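Hypothetical protein EF_2215 (Enterococcus faecalis, PDB 2NN5) is of unknown function but belongs to the AHA1 family, related to the C-terminal domain of Hsp90 ATPase activators, and binds magnesium ions. Local coordinates at residues W79-L83 with P84-E88; T135-R138 with H139-I142. All coordinates share one frame; numbering follows the deposited sequence.

Contact 1 (W79-L83 with P84-E88); sequences WRFIL and PDFEE
Phe81 and Glu88 form an antiparallel hydrogen-bonded pair two residues back from the turn of a beta hairpin. Phe81 N gives a nearly straight bond to Glu88 O at 2.8 Å, and Glu88 N returns one to Phe81 O at 2.9 Å. Nearer the turn, Leu83 N reaches Phe86 O at 2.7 Å, while the reverse bond from Phe86 N to Leu83 O is weak. Residues 83-86 make a type I beta turn, which joins strand 78-83 to strand 86-96, running antiparallel beside it. This hairpin belongs to the large antiparallel sheet of the AHA1-like domain, with strand 68-72 flanking its first arm.

Aromatic packing occupies the sheet face of Phe81 and Phe86. With CG anti to the backbone N in both (chi1 177° and 180°), the two rings stand on the same face and meet at their edges, Phe81 CD2 lying 3.8 Å from Phe86 CD2; the side chains cross at about a right angle.

Apolar and polar contacts mix on the other face. Ile82 CD1 rests against the Glu87 carboxylate, 3.5 Å from CD, in the non-hydrogen-bonded pair. A water 2.8 Å from Glu87 OE2 and 2.6 Å from Leu83 O can bridge them, though it cannot donate to every acceptor around it. Arg80, also on this face, makes its salt bridge with Glu69 of strand 68-72, and its charged group does not meet Glu87.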
ATOM      1  N   TRP A  79       3.164   8.036 -10.863  1.00  9.88           N
ATOM      2  CA  TRP A  79       2.401   6.856 -11.286  1.00  9.74           C
ATOM      3  C   TRP A  79       1.179   7.332 -12.050  1.00 10.63           C
ATOM      4  O   TRP A  79       0.791   8.516 -11.959  1.00 10.48           O
ATOM      5  CB  TRP A  79       1.921   6.087 -10.089  1.00 10.66           C
ATOM      6  CG  TRP A  79       3.009   5.229  -9.435  1.00  9.86           C
ATOM      7  CD1 TRP A  79       4.286   4.912  -9.907  1.00 11.39           C
ATOM      8  CD2 TRP A  79       2.856   4.522  -8.178  1.00  9.72           C
ATOM      9  NE1 TRP A  79       4.936   4.047  -8.973  1.00 10.34           N
ATOM     10  CE2 TRP A  79       4.075   3.819  -7.921  1.00 10.15           C
ATOM     11  CE3 TRP A  79       1.798   4.435  -7.225  1.00 10.51           C
ATOM     12  CZ2 TRP A  79       4.229   3.007  -6.790  1.00  9.88           C
ATOM     13  CZ3 TRP A  79       1.981   3.613  -6.066  1.00 11.34           C
ATOM     14  CH2 TRP A  79       3.183   2.935  -5.887  1.00 10.97           C
ATOM     15  N   ARG A  80       0.548   6.418 -12.767  1.00 10.42           N
ATOM     16  CA  ARG A  80      -0.778   6.717 -13.338  1.00 12.20           C
ATOM     17  C   ARG A  80      -1.742   5.664 -12.824  1.00 12.47           C
ATOM     18  O   ARG A  80      -1.343   4.479 -12.683  1.00 15.12           O
ATOM     19  CB  ARG A  80      -0.769   6.619 -14.842  1.00 14.49           C
ATOM     20  CG  ARG A  80       0.165   7.552 -15.564  1.00 18.97           C
ATOM     21  CD  ARG A  80      -0.242   7.591 -17.020  1.00 24.32           C
ATOM     22  NE  ARG A  80       0.674   8.383 -17.835  1.00 28.25           N
ATOM     23  CZ  ARG A  80       1.763   7.884 -18.407  1.00 29.76           C
ATOM     24  NH1 ARG A  80       2.519   8.681 -19.152  1.00 29.46           N
ATOM     25  NH2 ARG A  80       2.082   6.585 -18.259  1.00 29.33           N
ATOM     26  N   PHE A  81      -2.981   6.070 -12.586  1.00 13.57           N
ATOM     27  CA  PHE A  81      -4.048   5.140 -12.202  1.00 13.80           C
ATOM     28  C   PHE A  81      -5.003   5.051 -13.379  1.00 14.11           C
ATOM     29  O   PHE A  81      -5.491   6.084 -13.835  1.00 14.28           O
ATOM     30  CB  PHE A  81      -4.753   5.626 -10.941  1.00 14.86           C
ATOM     31  CG  PHE A  81      -5.894   4.778 -10.512  1.00 17.42           C
ATOM     32  CD1 PHE A  81      -5.706   3.786  -9.560  1.00 17.81           C
ATOM     33  CD2 PHE A  81      -7.161   5.011 -11.021  1.00 21.16           C
ATOM     34  CE1 PHE A  81      -6.747   2.999  -9.147  1.00 19.83           C
ATOM     35  CE2 PHE A  81      -8.215   4.243 -10.607  1.00 22.46           C
ATOM     36  CZ  PHE A  81      -8.003   3.211  -9.664  1.00 21.13           C
ATOM     37  N   ILE A  82      -5.246   3.843 -13.878  1.00 15.22           N
ATOM     38  CA  ILE A  82      -6.028   3.691 -15.098  1.00 16.71           C
ATOM     39  C   ILE A  82      -7.171   2.707 -14.861  1.00 17.58           C
ATOM     40  O   ILE A  82      -6.948   1.538 -14.438  1.00 19.06           O
ATOM     41  CB  ILE A  82      -5.142   3.113 -16.232  1.00 18.23           C
ATOM     42  CG1 ILE A  82      -3.876   3.948 -16.421  1.00 19.20           C
ATOM     43  CG2 ILE A  82      -5.995   2.870 -17.489  1.00 20.20           C
ATOM     44  CD1 ILE A  82      -4.098   5.320 -16.870  1.00 24.21           C
ATOM     45  N   LEU A  83      -8.379   3.160 -15.211  1.00 19.95           N
ATOM     46  CA  LEU A  83      -9.578   2.301 -15.252  1.00 22.72           C
ATOM     47  C   LEU A  83     -10.223   2.582 -16.587  1.00 24.91           C
ATOM     48  O   LEU A  83      -9.813   3.490 -17.284  1.00 24.44           O
ATOM     49  CB  LEU A  83     -10.527   2.627 -14.094  1.00 23.79           C
ATOM     50  CG  LEU A  83     -10.114   2.025 -12.739  1.00 28.30           C
ATOM     51  CD1 LEU A  83     -11.013   2.562 -11.644  1.00 31.37           C
ATOM     52  CD2 LEU A  83     -10.189   0.508 -12.848  1.00 29.43           C
ATOM     53  N   PRO A  84     -11.212   1.770 -16.983  1.00 26.36           N
ATOM     54  CA  PRO A  84     -11.830   2.085 -18.275  1.00 28.11           C
ATOM     55  C   PRO A  84     -12.446   3.498 -18.294  1.00 28.16           C
ATOM     56  O   PRO A  84     -12.357   4.201 -19.305  1.00 29.56           O
ATOM     57  CB  PRO A  84     -12.869   0.966 -18.439  1.00 28.52           C
ATOM     58  CG  PRO A  84     -12.322  -0.169 -17.584  1.00 28.28           C
ATOM     59  CD  PRO A  84     -11.745   0.527 -16.382  1.00 27.54           C
ATOM     60  N   ASP A  85     -13.021   3.950 -17.190  1.00 28.32           N
ATOM     61  CA  ASP A  85     -13.747   5.223 -17.192  0.60 28.32           C
ATOM     62  C   ASP A  85     -13.011   6.372 -16.528  1.00 28.15           C
ATOM     63  O   ASP A  85     -13.607   7.433 -16.261  1.00 26.46           O
ATOM     64  CB  ASP A  85     -15.093   5.042 -16.504  0.60 29.20           C
ATOM     65  CG  ASP A  85     -16.063   4.253 -17.340  0.60 34.38           C
ATOM     66  OD1 ASP A  85     -16.208   4.570 -18.546  0.60 31.70           O
ATOM     67  OD2 ASP A  85     -16.683   3.328 -16.772  0.60 32.69           O
ATOM     68  N   PHE A  86     -11.727   6.163 -16.237  1.00 26.32           N
ATOM     69  CA  PHE A  86     -11.022   7.129 -15.427  1.00 24.34           C
ATOM     70  C   PHE A  86      -9.514   6.904 -15.462  1.00 21.33           C
ATOM     71  O   PHE A  86      -9.050   5.763 -15.258  1.00 22.25           O
ATOM     72  CB  PHE A  86     -11.514   7.013 -13.978  1.00 25.79           C
ATOM     73  CG  PHE A  86     -10.860   7.944 -13.044  1.00 28.75           C
ATOM     74  CD1 PHE A  86     -11.264   9.276 -12.976  1.00 29.45           C
ATOM     75  CD2 PHE A  86      -9.825   7.496 -12.205  1.00 29.52           C
ATOM     76  CE1 PHE A  86     -10.650  10.149 -12.087  1.00 31.21           C
ATOM     77  CE2 PHE A  86      -9.216   8.362 -11.311  1.00 30.79           C
ATOM     78  CZ  PHE A  86      -9.614   9.694 -11.255  1.00 30.01           C
ATOM     79  N   GLU A  87      -8.762   7.973 -15.728  1.00 17.67           N
ATOM     80  CA  GLU A  87      -7.288   7.932 -15.619  1.00 16.32           C
ATOM     81  C   GLU A  87      -6.829   9.132 -14.864  1.00 14.76           C
ATOM     82  O   GLU A  87      -7.356  10.234 -15.094  1.00 14.96           O
ATOM     83  CB  GLU A  87      -6.641   7.981 -16.981  1.00 17.76           C
ATOM     84  CG  GLU A  87      -7.165   6.862 -17.880  1.00 20.15           C
ATOM     85  CD  GLU A  87      -6.349   6.709 -19.142  1.00 26.07           C
ATOM     86  OE1 GLU A  87      -5.364   7.469 -19.335  1.00 29.13           O
ATOM     87  OE2 GLU A  87      -6.728   5.836 -19.969  1.00 31.19           O
ATOM     88  N   GLU A  88      -5.818   8.972 -14.014  1.00 13.79           N
ATOM     89  CA  GLU A  88      -5.300  10.129 -13.294  1.00 15.80           C
ATOM     90  C   GLU A  88      -3.810   9.949 -13.085  1.00 13.72           C
ATOM     91  O   GLU A  88      -3.329   8.827 -12.969  1.00 16.00           O
ATOM     92  CB  GLU A  88      -5.983  10.270 -11.934  1.00 19.06           C
ATOM     93  CG  GLU A  88      -5.781  11.598 -11.277  1.00 25.97           C
ATOM     94  CD  GLU A  88      -6.594  11.722 -10.013  1.00 37.53           C
ATOM     95  OE1 GLU A  88      -6.781  10.684  -9.328  1.00 34.80           O
ATOM     96  OE2 GLU A  88      -7.034  12.859  -9.732  1.00 35.56           O
TER
HETATM   97  O   HOH W   1      -9.219   4.673 -19.473  1.00 34.22           O

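Contact 2 (T135-R138 with H139-I142); sequences TTPR and HKDI. With EDO (1,2-ethanediol), chain D.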
ATOM      1  N   THR A 135     -12.136  11.232  -1.199  1.00 21.30           N
ATOM      2  CA  THR A 135     -13.302  10.875  -1.992  1.00 25.08           C
ATOM      3  C   THR A 135     -13.834   9.461  -1.708  1.00 25.69           C
ATOM      4  O   THR A 135     -15.044   9.242  -1.724  1.00 29.92           O
ATOM      5  CB  THR A 135     -13.056  11.138  -3.506  1.00 26.50           C
ATOM      6  OG1 THR A 135     -12.059  10.259  -3.987  1.00 30.05           O
ATOM      7  CG2 THR A 135     -12.568  12.535  -3.701  1.00 27.96           C
ATOM      8  N   THR A 136     -12.956   8.514  -1.420  1.00 24.74           N
ATOM      9  CA  THR A 136     -13.339   7.136  -1.063  1.00 22.84           C
ATOM     10  C   THR A 136     -13.510   7.114   0.474  1.00 20.55           C
ATOM     11  O   THR A 136     -12.700   7.734   1.178  1.00 20.67           O
ATOM     12  CB  THR A 136     -12.174   6.196  -1.430  1.00 23.10           C
ATOM     13  OG1 THR A 136     -11.933   6.250  -2.848  1.00 28.18           O
ATOM     14  CG2 THR A 136     -12.448   4.743  -0.991  1.00 25.04           C
ATOM     15  N   PRO A 137     -14.506   6.376   1.011  1.00 18.12           N
ATOM     16  CA  PRO A 137     -14.545   6.283   2.497  1.00 16.73           C
ATOM     17  C   PRO A 137     -13.195   5.770   3.005  1.00 15.94           C
ATOM     18  O   PRO A 137     -12.634   4.832   2.433  1.00 15.57           O
ATOM     19  CB  PRO A 137     -15.668   5.297   2.776  1.00 16.90           C
ATOM     20  CG  PRO A 137     -16.583   5.431   1.510  1.00 18.82           C
ATOM     21  CD  PRO A 137     -15.618   5.635   0.368  1.00 17.20           C
ATOM     22  N   ARG A 138     -12.663   6.441   4.005  1.00 13.07           N
ATOM     23  CA  ARG A 138     -11.257   6.172   4.384  1.00 13.71           C
ATOM     24  C   ARG A 138     -10.999   4.757   4.827  1.00 13.21           C
ATOM     25  O   ARG A 138      -9.928   4.222   4.527  1.00 13.05           O
ATOM     26  CB  ARG A 138     -10.829   7.197   5.384  1.00 13.56           C
ATOM     27  CG  ARG A 138     -10.693   8.545   4.676  1.00 14.94           C
ATOM     28  CD  ARG A 138     -10.351   9.656   5.580  1.00 14.02           C
ATOM     29  NE  ARG A 138     -11.482   9.937   6.459  1.00 14.52           N
ATOM     30  CZ  ARG A 138     -11.428  10.869   7.393  1.00 15.18           C
ATOM     31  NH1 ARG A 138     -10.310  11.580   7.581  1.00 16.14           N
ATOM     32  NH2 ARG A 138     -12.491  11.079   8.171  1.00 18.55           N
ATOM     33  N   HIS A 139     -11.966   4.130   5.529  1.00 12.72           N
ATOM     34  CA  HIS A 139     -11.729   2.762   5.969  1.00 12.40           C
ATOM     35  C   HIS A 139     -11.683   1.798   4.764  1.00 13.83           C
ATOM     36  O   HIS A 139     -11.038   0.727   4.816  1.00 14.28           O
ATOM     37  CB  HIS A 139     -12.783   2.338   6.990  1.00 12.74           C
ATOM     38  CG  HIS A 139     -14.165   2.342   6.450  1.00 12.97           C
ATOM     39  ND1 HIS A 139     -14.897   3.495   6.246  1.00 14.62           N
ATOM     40  CD2 HIS A 139     -14.954   1.316   6.083  1.00 15.00           C
ATOM     41  CE1 HIS A 139     -16.080   3.162   5.756  1.00 17.04           C
ATOM     42  NE2 HIS A 139     -16.150   1.850   5.689  1.00 15.38           N
ATOM     43  N   LYS A 140     -12.402   2.137   3.688  1.00 13.64           N
ATOM     44  CA  LYS A 140     -12.360   1.288   2.490  0.60 14.37           C
ATOM     45  C   LYS A 140     -11.052   1.454   1.753  1.00 13.86           C
ATOM     46  O   LYS A 140     -10.528   0.491   1.184  1.00 14.13           O
ATOM     47  CB  LYS A 140     -13.508   1.576   1.511  0.60 14.54           C
ATOM     48  CG  LYS A 140     -14.833   1.062   1.962  0.60 15.78           C
ATOM     49  CD  LYS A 140     -15.916   1.124   0.867  0.60 17.54           C
ATOM     50  CE  LYS A 140     -15.679   2.138  -0.255  0.60 22.93           C
ATOM     51  NZ  LYS A 140     -14.908   1.620  -1.447  0.60 26.52           N
ATOM     52  N   ASP A 141     -10.500   2.659   1.765  1.00 13.11           N
ATOM     53  CA  ASP A 141      -9.216   2.870   1.098  1.00 11.94           C
ATOM     54  C   ASP A 141      -8.125   2.132   1.858  1.00 10.56           C
ATOM     55  O   ASP A 141      -7.296   1.451   1.206  1.00 11.17           O
ATOM     56  CB  ASP A 141      -8.903   4.349   1.034  1.00 12.62           C
ATOM     57  CG  ASP A 141      -7.679   4.624   0.209  1.00 13.27           C
ATOM     58  OD1 ASP A 141      -7.813   4.669  -1.046  1.00 17.09           O
ATOM     59  OD2 ASP A 141      -6.580   4.737   0.794  1.00 16.31           O
ATOM     60  N   ILE A 142      -8.112   2.229   3.210  1.00 11.16           N
ATOM     61  CA  ILE A 142      -7.167   1.473   4.036  1.00 11.44           C
ATOM     62  C   ILE A 142      -7.299  -0.040   3.836  1.00 11.87           C
ATOM     63  O   ILE A 142      -6.266  -0.739   3.698  1.00 12.70           O
ATOM     64  CB  ILE A 142      -7.321   1.875   5.513  1.00 11.29           C
ATOM     65  CG1 ILE A 142      -6.838   3.340   5.688  1.00 13.25           C
ATOM     66  CG2 ILE A 142      -6.529   0.924   6.402  1.00 15.07           C
ATOM     67  CD1 ILE A 142      -7.267   3.994   7.030  1.00 13.09           C
TER
HETATM   68  C1  EDO D 301     -14.344   6.454   8.499  1.00 25.49           C
HETATM   69  O1  EDO D 301     -14.172   6.058   7.143  1.00 22.56           O
HETATM   70  C2  EDO D 301     -13.630   7.774   8.782  1.00 25.87           C
HETATM   71  O2  EDO D 301     -14.150   8.738   7.894  1.00 27.33           O
HETATM   72  O   HOH W   2      -9.045   6.385  -2.945  1.00 30.88           O
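A molecule of 1,2-ethanediol, probably from the crystallisation liquor, spans Arg138 and His139 with one hydroxyl at each. O1 lies in the plane of the His139 ring, at its edge, 2.8 Å from ND1, and also accepts a weak bond from His139 N. O2 sits at the guanidinium edge, 2.9 Å from Arg138 NH2, with a weaker bond from NE. A bend at chi3 (-69°) turns the arginine toward the diol, while its NH1 is held by the carbonyls of Gln34 and Leu130. On the histidine, CG between the backbone N and the carbonyl carbon (chi1 62°) turns the ring back toward the start of the helix, and CE1 packs 3.7 Å from Pro137 CB.

Thr136 OG1 donates to a water, which in turn donates to Asp141 OD1 at 2.8 Å; Trp105 NE1 bonds the same carboxylate oxygen. Asp141 N binds Pro137 O at 3.1 Å, and Ile142 N binds Arg138 O almost straight. These are the opening i to i+4 bonds at the N-terminus of an alpha-helix with Pro137 at the N-cap position, here the long helix 138-157 that packs on the antiparallel sheet of the AHA1-like fold.

How the contacts relate
One AHA1-like domain contains two ways of changing chain direction. Contact 1 reverses the chain between two strands through a beta turn, whereas contact 2 carries the loop after strand 121-130 into helix 138-157. They follow in series along the chain and do not touch: their centres are about 18 Å apart and their nearest atoms about 8 Å. The same sheet links them, since the hairpin of 79-88 forms two of its strands and Ile142 packs on Phe38 and Leu130 from two others. Both lie away from Glu164, a residue observed to bind magnesium, and the diol at contact 2 is no evidence of a natural ligand.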